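Local atomic coordinates of scyllo-inositol 2-dehydrogenase (NADP(+)) IolW (Bacillus subtilis subsp. subtilis, PDB entry 3GDO), a protein that catalyses the reversible NADPH-dependent reduction of scyllo-inosose to scyllo-inositol. Residues I6-L11 with L68-T73; Y31-I36 with P49-V54; G116-V121 with A317-T322. All blocks are in the same frame, centred on the assembly; numbering follows the deposited sequence.

All three contacts involve the parallel sheet of the Rossmann domain. Contact 1 pairs two of its inner strands, contact 2 joins the outermost strand 52-54 to strand 31-37, and contact 3 ties the opposite edge strand, 119-122, to the C-terminal part of the chain. Contacts 1 and 2 have centres about 10 Å apart and touch, with V8 N 2.7 Å from Q32 O in a probable hydrogen bond. Contact 3 is centred about 14 Å from contact 1 and about 23 Å from contact 2. Strand 6-11 leads into a GxGxxG-type segment (G12, G14, G17) spanning the turn and the start of helix 15-26, which probably helps to bind the NADP(H) pyrophosphate, as in related Rossmann dehydrogenases.

Contact 1 (I6-L11 with L68-T73); sequences IKVGIL and LVIVTT
L11 O, at the end of strand 6-11, is gripped twice by one residue, T72. The hydroxyl T72 OG1 donates to L11 O over 2.6 Å, and the backbone T72 N reaches the same oxygen at 3.0 Å. The two bonds differ in geometry: T72 N lies in the plane of the L11 carbonyl, while the hydroxyl is tilted 20° from it. A chi1 of 78° sets OG1 between the backbone N and the carbonyl carbon of T72, bringing it back toward the strand just where regular pairing stops. Threonine suits this exit because its short side chain can supply a donor beside its own amide.

Before that point the strands run parallel and exchange bonds in alternation. L68 N donates to K7 O in the longest of them, 3.3 Å; G9 N then donates to L68 O, I70 N to G9 O, and L11 N to I70 O.

Beta-branched residues and leucines fill both faces. On one, V8 CG1 meets I70 CG1 at 3.8 Å, the two side chains crossing obliquely, and I6 CG2 lies against L68 CB. On the other, L11 CG lies 3.6 Å from V69 CG1, and the L11 side chain lies alongside V71, pointing the same way, with L11 CD1 4.1 Å from V71 CG2. G9 belongs to this second face and adds no side chain to it.

The pair lies deep in the Rossmann sheet, with strand 31-37 flanking 6-11 and strand 91-95 flanking 68-71. Helix 78-87 packs on the L11 and V69 face through H81 and C85, whereas helix 303-315 meets I6 and I70 on the other face, Y306 resting on I70.

Contact 2 (Y31-I36 with P49-V54); sequences YQISKI and PDAEVV
E52 and S34 make the shortest of three backbone hydrogen bonds that dock strand 52-54 on strand 31-37: E52 N donates to S34 O over 2.8 Å. I36 N then donates to E52 O, and V54 N to I36 O, both at 3.1 Å, which gives parallel pairing with K35 facing E52 and I36 facing V53. These two strands and helix 41-47 between them form a beta-alpha-beta unit of the Rossmann fold.

K35 and E52 share one face of the sheet. Their extended side chains lie side by side and point the same way, with K35 CE 3.8 Å from E52 OE2. The ends do not form a salt bridge, for K35 NZ stays 4.5 Å from E52 OE1. The ammonium instead pairs with D63 in a salt bridge and donates to E59 O in helix 58-61. Lysine fits here because its long methylene chain can also serve as an apolar surface: K35 CD rests 3.9 Å from V54 CG1, the two side chains crossing at about a right angle.

Apolar contacts gather around A51 and I36. I36 CD1 reaches A51 CB at 4.2 Å, and I33 CG2 lies near the same methyl at 4.3 Å. V44 of helix 41-47 packs against I36, A51 and V53; the single methyl of A51 meets both I36 and V44.

The chemistry is therefore divided. Backbone bonds set the register of an outermost strand, and apolar side chains seat helix 41-47. On the other face, E52 probably adds only a modest electrostatic attraction to a lysine whose ammonium is held by the D63 carboxylate and the backbone carbonyl E59 O.

Contact 3 (G116-V121 with A317-T322); sequences GVLLSV and AALPVT
S120 and V321 join the edge strand of the Rossmann sheet, 119-122, to the loop between helices 303-315 and 323-342. That loop belongs to the C-terminal part of the chain, and almost two hundred residues separate the two segments. No backbone hydrogen bond crosses between them; side chains meet backbone carbonyls instead.

The tight part surrounds V321, which is buried. S120 OG donates to V321 O over 2.7 Å, approaching with a tilt of 26° from the carbonyl plane. A chi1 of -171° places OG anti to the backbone N, where it reaches across to the loop. The same hydroxyl is also hydrogen-bonded to Y305 OH of helix 303-315, so serine suits a site that needs a small group with two polar partners. Beside it, V321 CB presses to 3.4 Å from V121 O, with both of its methyls close to that oxygen, and W127 and R126 pack on the valine from a further loop.

The looser side lies at L118, which is partly exposed and whose one close partner in the loop is L319: the side chains cross with L118 CD2 4.1 Å from L319 CD1, while S312 of helix 303-315 touches both leucines. The CA-CB bond of T322 points away from the strand; the amide T322 N donates to E325 OE1, and the T322 hydroxyl caps a backbone N in the first turn of helix 323-342. L319 bridges the loose and tight parts: its CA-CB bond points toward the strand, and L319 CD1 comes within 3.5 Å of L119 O.

Contact 1 (I6-L11 with L68-T73)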
loop_
_atom_site.group_PDB
_atom_site.type_symbol
_atom_site.label_atom_id
_atom_site.label_comp_id
_atom_site.label_asym_id
_atom_site.label_seq_id
_atom_site.Cartn_x
_atom_site.Cartn_y
_atom_site.Cartn_z
ATOM N N ILE B 6 -33.218 12.308 27.262
ATOM C CA ILE B 6 -32.382 13.427 26.883
ATOM C C ILE B 6 -33.091 14.124 25.732
ATOM O O ILE B 6 -33.424 13.481 24.721
ATOM C CB ILE B 6 -30.952 12.934 26.497
ATOM C CG1 ILE B 6 -30.294 12.264 27.724
ATOM C CG2 ILE B 6 -30.108 14.072 25.963
ATOM C CD1 ILE B 6 -28.949 11.665 27.469
ATOM N N LYS B 7 -33.337 15.423 25.901
ATOM C CA LYS B 7 -34.076 16.226 24.933
ATOM C C LYS B 7 -33.111 16.697 23.876
ATOM O O LYS B 7 -32.195 17.451 24.156
ATOM C CB LYS B 7 -34.766 17.459 25.591
ATOM C CG LYS B 7 -35.723 17.166 26.764
ATOM C CD LYS B 7 -36.650 16.000 26.442
ATOM C CE LYS B 7 -37.665 15.777 27.589
ATOM N NZ LYS B 7 -37.083 14.924 28.658
ATOM N N VAL B 8 -33.365 16.291 22.644
ATOM C CA VAL B 8 -32.426 16.556 21.546
ATOM C C VAL B 8 -32.971 17.585 20.576
ATOM O O VAL B 8 -34.145 17.551 20.238
ATOM C CB VAL B 8 -32.124 15.238 20.787
ATOM C CG1 VAL B 8 -31.149 15.462 19.602
ATOM C CG2 VAL B 8 -31.622 14.175 21.781
ATOM N N GLY B 9 -32.100 18.493 20.144
ATOM C CA GLY B 9 -32.342 19.335 18.974
ATOM C C GLY B 9 -31.370 18.964 17.847
ATOM O O GLY B 9 -30.142 18.895 18.068
ATOM N N ILE B 10 -31.905 18.684 16.653
ATOM C CA ILE B 10 -31.063 18.358 15.477
ATOM C C ILE B 10 -30.940 19.523 14.504
ATOM O O ILE B 10 -31.944 20.037 14.004
ATOM C CB ILE B 10 -31.555 17.117 14.716
ATOM C CG1 ILE B 10 -31.700 15.939 15.667
ATOM C CG2 ILE B 10 -30.586 16.774 13.530
ATOM C CD1 ILE B 10 -32.426 14.736 15.063
ATOM N N LEU B 11 -29.717 19.957 14.246
ATOM C CA LEU B 11 -29.517 21.044 13.313
ATOM C C LEU B 11 -29.311 20.489 11.895
ATOM O O LEU B 11 -28.297 19.869 11.616
ATOM C CB LEU B 11 -28.334 21.921 13.707
ATOM C CG LEU B 11 -28.346 22.689 15.034
ATOM C CD1 LEU B 11 -27.246 23.765 14.986
ATOM C CD2 LEU B 11 -29.721 23.325 15.346
ATOM N N LEU B 68 -29.067 18.402 24.429
ATOM C CA LEU B 68 -28.066 17.991 23.412
ATOM C C LEU B 68 -28.476 18.486 22.015
ATOM O O LEU B 68 -29.626 18.296 21.603
ATOM C CB LEU B 68 -27.880 16.460 23.402
ATOM C CG LEU B 68 -26.926 15.844 22.354
ATOM C CD1 LEU B 68 -25.498 16.243 22.571
ATOM C CD2 LEU B 68 -27.042 14.334 22.354
ATOM N N VAL B 69 -27.537 19.150 21.336
ATOM C CA VAL B 69 -27.696 19.564 19.933
ATOM C C VAL B 69 -26.781 18.676 19.049
ATOM O O VAL B 69 -25.581 18.496 19.360
ATOM C CB VAL B 69 -27.306 21.043 19.742
ATOM C CG1 VAL B 69 -27.485 21.477 18.281
ATOM C CG2 VAL B 69 -28.156 21.940 20.634
ATOM N N ILE B 70 -27.359 18.107 17.986
ATOM C CA ILE B 70 -26.569 17.437 16.914
ATOM C C ILE B 70 -26.327 18.403 15.752
ATOM O O ILE B 70 -27.261 18.925 15.154
ATOM C CB ILE B 70 -27.280 16.183 16.406
ATOM C CG1 ILE B 70 -27.928 15.412 17.567
ATOM C CG2 ILE B 70 -26.336 15.321 15.542
ATOM C CD1 ILE B 70 -26.958 14.720 18.550
ATOM N N VAL B 71 -25.079 18.713 15.474
ATOM C CA VAL B 71 -24.812 19.654 14.403
ATOM C C VAL B 71 -24.521 18.906 13.076
ATOM O O VAL B 71 -23.508 18.238 12.932
ATOM C CB VAL B 71 -23.715 20.650 14.764
ATOM C CG1 VAL B 71 -23.537 21.659 13.642
ATOM C CG2 VAL B 71 -24.092 21.385 16.069
ATOM N N THR B 72 -25.468 18.985 12.150
ATOM C CA THR B 72 -25.243 18.455 10.817
ATOM C C THR B 72 -25.286 19.566 9.728
ATOM O O THR B 72 -25.345 19.262 8.563
ATOM C CB THR B 72 -26.239 17.334 10.477
ATOM O OG1 THR B 72 -27.485 17.927 10.146
ATOM C CG2 THR B 72 -26.394 16.304 11.656
ATOM N N THR B 73 -25.247 20.837 10.093
ATOM C CA THR B 73 -25.295 21.873 9.066
ATOM C C THR B 73 -24.012 21.800 8.215
ATOM O O THR B 73 -23.034 21.188 8.660
ATOM C CB THR B 73 -25.549 23.274 9.652
ATOM O OG1 THR B 73 -24.691 23.482 10.769
ATOM C CG2 THR B 73 -27.011 23.398 10.119
#

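Contact 2 (Y31-I36 with P49-V54)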
loop_
_atom_site.group_PDB
_atom_site.type_symbol
_atom_site.label_atom_id
_atom_site.label_comp_id
_atom_site.label_asym_id
_atom_site.label_seq_id
_atom_site.Cartn_x
_atom_site.Cartn_y
_atom_site.Cartn_z
ATOM N N TYR B 31 -33.433 8.781 24.615
ATOM C CA TYR B 31 -33.490 10.056 23.865
ATOM C C TYR B 31 -34.894 10.471 23.472
ATOM O O TYR B 31 -35.750 9.630 23.230
ATOM C CB TYR B 31 -32.645 9.984 22.576
ATOM C CG TYR B 31 -31.157 9.951 22.841
ATOM C CD1 TYR B 31 -30.459 11.124 23.093
ATOM C CD2 TYR B 31 -30.468 8.738 22.895
ATOM C CE1 TYR B 31 -29.108 11.100 23.353
ATOM C CE2 TYR B 31 -29.113 8.694 23.155
ATOM C CZ TYR B 31 -28.426 9.888 23.370
ATOM O OH TYR B 31 -27.064 9.889 23.649
ATOM N N GLN B 32 -35.101 11.779 23.412
ATOM C CA GLN B 32 -36.301 12.336 22.832
ATOM C C GLN B 32 -35.886 13.383 21.816
ATOM O O GLN B 32 -35.220 14.376 22.162
ATOM C CB GLN B 32 -37.193 12.985 23.915
ATOM C CG GLN B 32 -38.546 13.481 23.390
ATOM C CD GLN B 32 -39.273 12.387 22.620
ATOM O OE1 GLN B 32 -39.661 11.364 23.185
ATOM N NE2 GLN B 32 -39.438 12.592 21.318
ATOM N N ILE B 33 -36.273 13.172 20.563
ATOM C CA ILE B 33 -36.028 14.192 19.550
ATOM C C ILE B 33 -37.109 15.246 19.704
ATOM O O ILE B 33 -38.258 14.961 19.425
ATOM C CB ILE B 33 -36.047 13.626 18.111
ATOM C CG1 ILE B 33 -34.885 12.638 17.891
ATOM C CG2 ILE B 33 -35.859 14.753 17.122
ATOM C CD1 ILE B 33 -35.258 11.172 18.112
ATOM N N SER B 34 -36.749 16.443 20.155
ATOM C CA SER B 34 -37.740 17.501 20.429
ATOM C C SER B 34 -37.863 18.504 19.300
ATOM O O SER B 34 -38.975 18.870 18.900
ATOM C CB SER B 34 -37.422 18.258 21.726
ATOM O OG SER B 34 -37.527 17.371 22.826
ATOM N N LYS B 35 -36.723 18.978 18.813
ATOM C CA LYS B 35 -36.728 19.991 17.772
ATOM C C LYS B 35 -35.729 19.664 16.648
ATOM O O LYS B 35 -34.686 19.028 16.875
ATOM C CB LYS B 35 -36.412 21.342 18.368
ATOM C CG LYS B 35 -37.501 21.861 19.342
ATOM C CD LYS B 35 -37.241 23.303 19.722
ATOM C CE LYS B 35 -38.450 23.856 20.489
ATOM N NZ LYS B 35 -38.056 25.192 21.024
ATOM N N ILE B 36 -36.076 20.091 15.433
ATOM C CA ILE B 36 -35.193 19.949 14.261
ATOM C C ILE B 36 -35.253 21.242 13.476
ATOM O O ILE B 36 -36.340 21.699 13.123
ATOM C CB ILE B 36 -35.593 18.770 13.376
ATOM C CG1 ILE B 36 -35.721 17.488 14.196
ATOM C CG2 ILE B 36 -34.627 18.629 12.154
ATOM C CD1 ILE B 36 -36.240 16.293 13.414
ATOM N N PRO B 49 -43.426 12.358 13.991
ATOM C CA PRO B 49 -44.682 13.089 14.199
ATOM C C PRO B 49 -44.673 14.044 15.397
ATOM O O PRO B 49 -45.381 15.050 15.353
ATOM C CB PRO B 49 -45.721 11.974 14.390
ATOM C CG PRO B 49 -45.166 10.809 13.630
ATOM C CD PRO B 49 -43.665 10.911 13.817
ATOM N N ASP B 50 -43.866 13.765 16.426
ATOM C CA ASP B 50 -43.884 14.559 17.657
ATOM C C ASP B 50 -42.817 15.643 17.737
ATOM O O ASP B 50 -42.816 16.438 18.686
ATOM C CB ASP B 50 -43.723 13.660 18.878
ATOM C CG ASP B 50 -44.920 12.771 19.104
ATOM O OD1 ASP B 50 -46.050 13.184 18.757
ATOM O OD2 ASP B 50 -44.733 11.647 19.618
ATOM N N ALA B 51 -41.892 15.668 16.785
ATOM C CA ALA B 51 -40.852 16.688 16.796
ATOM C C ALA B 51 -41.448 18.028 16.388
ATOM O O ALA B 51 -42.448 18.071 15.696
ATOM C CB ALA B 51 -39.709 16.282 15.861
ATOM N N GLU B 52 -40.853 19.127 16.814
ATOM C CA GLU B 52 -41.291 20.413 16.346
ATOM C C GLU B 52 -40.253 20.929 15.338
ATOM O O GLU B 52 -39.043 20.948 15.629
ATOM C CB GLU B 52 -41.489 21.379 17.525
ATOM C CG GLU B 52 -41.489 22.884 17.174
ATOM C CD GLU B 52 -41.741 23.779 18.385
ATOM O OE1 GLU B 52 -41.585 25.029 18.287
ATOM O OE2 GLU B 52 -42.094 23.225 19.455
ATOM N N VAL B 53 -40.717 21.336 14.153
ATOM C CA VAL B 53 -39.827 22.002 13.214
ATOM C C VAL B 53 -39.650 23.457 13.610
ATOM O O VAL B 53 -40.609 24.123 14.025
ATOM C CB VAL B 53 -40.323 21.911 11.762
ATOM C CG1 VAL B 53 -39.304 22.539 10.826
ATOM C CG2 VAL B 53 -40.510 20.479 11.388
ATOM N N VAL B 54 -38.421 23.943 13.492
ATOM C CA VAL B 54 -38.097 25.325 13.755
ATOM C C VAL B 54 -37.211 25.779 12.594
ATOM O O VAL B 54 -36.610 24.945 11.917
ATOM C CB VAL B 54 -37.364 25.515 15.146
ATOM C CG1 VAL B 54 -38.112 24.811 16.254
ATOM C CG2 VAL B 54 -35.922 25.014 15.114
#

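Contact 3 (G116-V121 with A317-T322)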
loop_
_atom_site.group_PDB
_atom_site.type_symbol
_atom_site.label_atom_id
_atom_site.label_comp_id
_atom_site.label_asym_id
_atom_site.label_seq_id
_atom_site.Cartn_x
_atom_site.Cartn_y
_atom_site.Cartn_z
ATOM N N GLY B 116 -18.435 24.324 30.741
ATOM C CA GLY B 116 -18.868 23.121 31.456
ATOM C C GLY B 116 -19.757 22.183 30.660
ATOM O O GLY B 116 -20.564 21.433 31.225
ATOM N N VAL B 117 -19.607 22.208 29.339
ATOM C CA VAL B 117 -20.449 21.382 28.466
ATOM C C VAL B 117 -19.644 20.260 27.764
ATOM O O VAL B 117 -18.430 20.394 27.575
ATOM C CB VAL B 117 -21.205 22.265 27.418
ATOM C CG1 VAL B 117 -22.251 23.123 28.110
ATOM C CG2 VAL B 117 -20.247 23.148 26.643
ATOM N N LEU B 118 -20.325 19.165 27.414
ATOM C CA LEU B 118 -19.706 18.067 26.678
ATOM C C LEU B 118 -19.655 18.347 25.175
ATOM O O LEU B 118 -20.682 18.654 24.554
ATOM C CB LEU B 118 -20.477 16.775 26.943
ATOM C CG LEU B 118 -20.448 16.398 28.424
ATOM C CD1 LEU B 118 -21.365 15.215 28.686
ATOM C CD2 LEU B 118 -18.974 16.103 28.901
ATOM N N LEU B 119 -18.466 18.231 24.602
ATOM C CA LEU B 119 -18.250 18.410 23.164
ATOM C C LEU B 119 -17.653 17.124 22.585
ATOM O O LEU B 119 -16.574 16.655 23.019
ATOM C CB LEU B 119 -17.338 19.604 22.894
ATOM C CG LEU B 119 -17.045 19.887 21.417
ATOM C CD1 LEU B 119 -18.329 20.167 20.620
ATOM C CD2 LEU B 119 -16.051 21.008 21.264
ATOM N N SER B 120 -18.378 16.524 21.640
ATOM C CA SER B 120 -17.936 15.283 21.009
ATOM C C SER B 120 -17.996 15.432 19.461
ATOM O O SER B 120 -18.564 16.426 18.923
ATOM C CB SER B 120 -18.798 14.130 21.501
ATOM O OG SER B 120 -18.295 12.852 21.097
ATOM N N VAL B 121 -17.372 14.475 18.764
ATOM C CA VAL B 121 -17.287 14.489 17.291
ATOM C C VAL B 121 -17.739 13.105 16.861
ATOM O O VAL B 121 -17.326 12.131 17.445
ATOM C CB VAL B 121 -15.858 14.781 16.805
ATOM C CG1 VAL B 121 -15.763 14.711 15.232
ATOM C CG2 VAL B 121 -15.421 16.159 17.279
ATOM N N ALA B 317 -19.795 9.663 32.924
ATOM C CA ALA B 317 -18.821 8.775 32.239
ATOM C C ALA B 317 -18.046 9.488 31.125
ATOM O O ALA B 317 -18.538 10.434 30.505
ATOM C CB ALA B 317 -19.508 7.551 31.675
ATOM N N ALA B 318 -16.820 9.034 30.886
ATOM C CA ALA B 318 -15.956 9.634 29.865
ATOM C C ALA B 318 -16.612 9.467 28.489
ATOM O O ALA B 318 -17.356 8.481 28.222
ATOM C CB ALA B 318 -14.545 8.976 29.902
ATOM N N LEU B 319 -16.380 10.457 27.638
ATOM C CA LEU B 319 -17.039 10.539 26.306
ATOM C C LEU B 319 -16.539 9.471 25.345
ATOM O O LEU B 319 -15.332 9.158 25.354
ATOM C CB LEU B 319 -16.779 11.918 25.679
ATOM C CG LEU B 319 -17.699 13.066 26.151
ATOM C CD1 LEU B 319 -17.192 14.387 25.661
ATOM C CD2 LEU B 319 -19.219 12.844 25.769
ATOM N N PRO B 320 -17.433 8.950 24.463
ATOM C CA PRO B 320 -17.012 7.943 23.470
ATOM C C PRO B 320 -15.951 8.450 22.464
ATOM O O PRO B 320 -15.068 7.669 22.047
ATOM C CB PRO B 320 -18.310 7.607 22.737
ATOM C CG PRO B 320 -19.162 8.847 22.883
ATOM C CD PRO B 320 -18.846 9.339 24.276
ATOM N N VAL B 321 -16.038 9.721 22.092
ATOM C CA VAL B 321 -15.006 10.383 21.291
ATOM C C VAL B 321 -14.869 11.750 21.940
ATOM O O VAL B 321 -15.883 12.371 22.220
ATOM C CB VAL B 321 -15.443 10.567 19.794
ATOM C CG1 VAL B 321 -14.349 11.246 19.014
ATOM C CG2 VAL B 321 -15.881 9.197 19.097
ATOM N N THR B 322 -13.652 12.258 22.129
ATOM C CA THR B 322 -13.466 13.531 22.823
ATOM C C THR B 322 -13.058 14.608 21.832
ATOM O O THR B 322 -12.615 14.300 20.745
ATOM C CB THR B 322 -12.310 13.443 23.893
ATOM O OG1 THR B 322 -11.066 13.195 23.230
ATOM C CG2 THR B 322 -12.568 12.313 24.949
#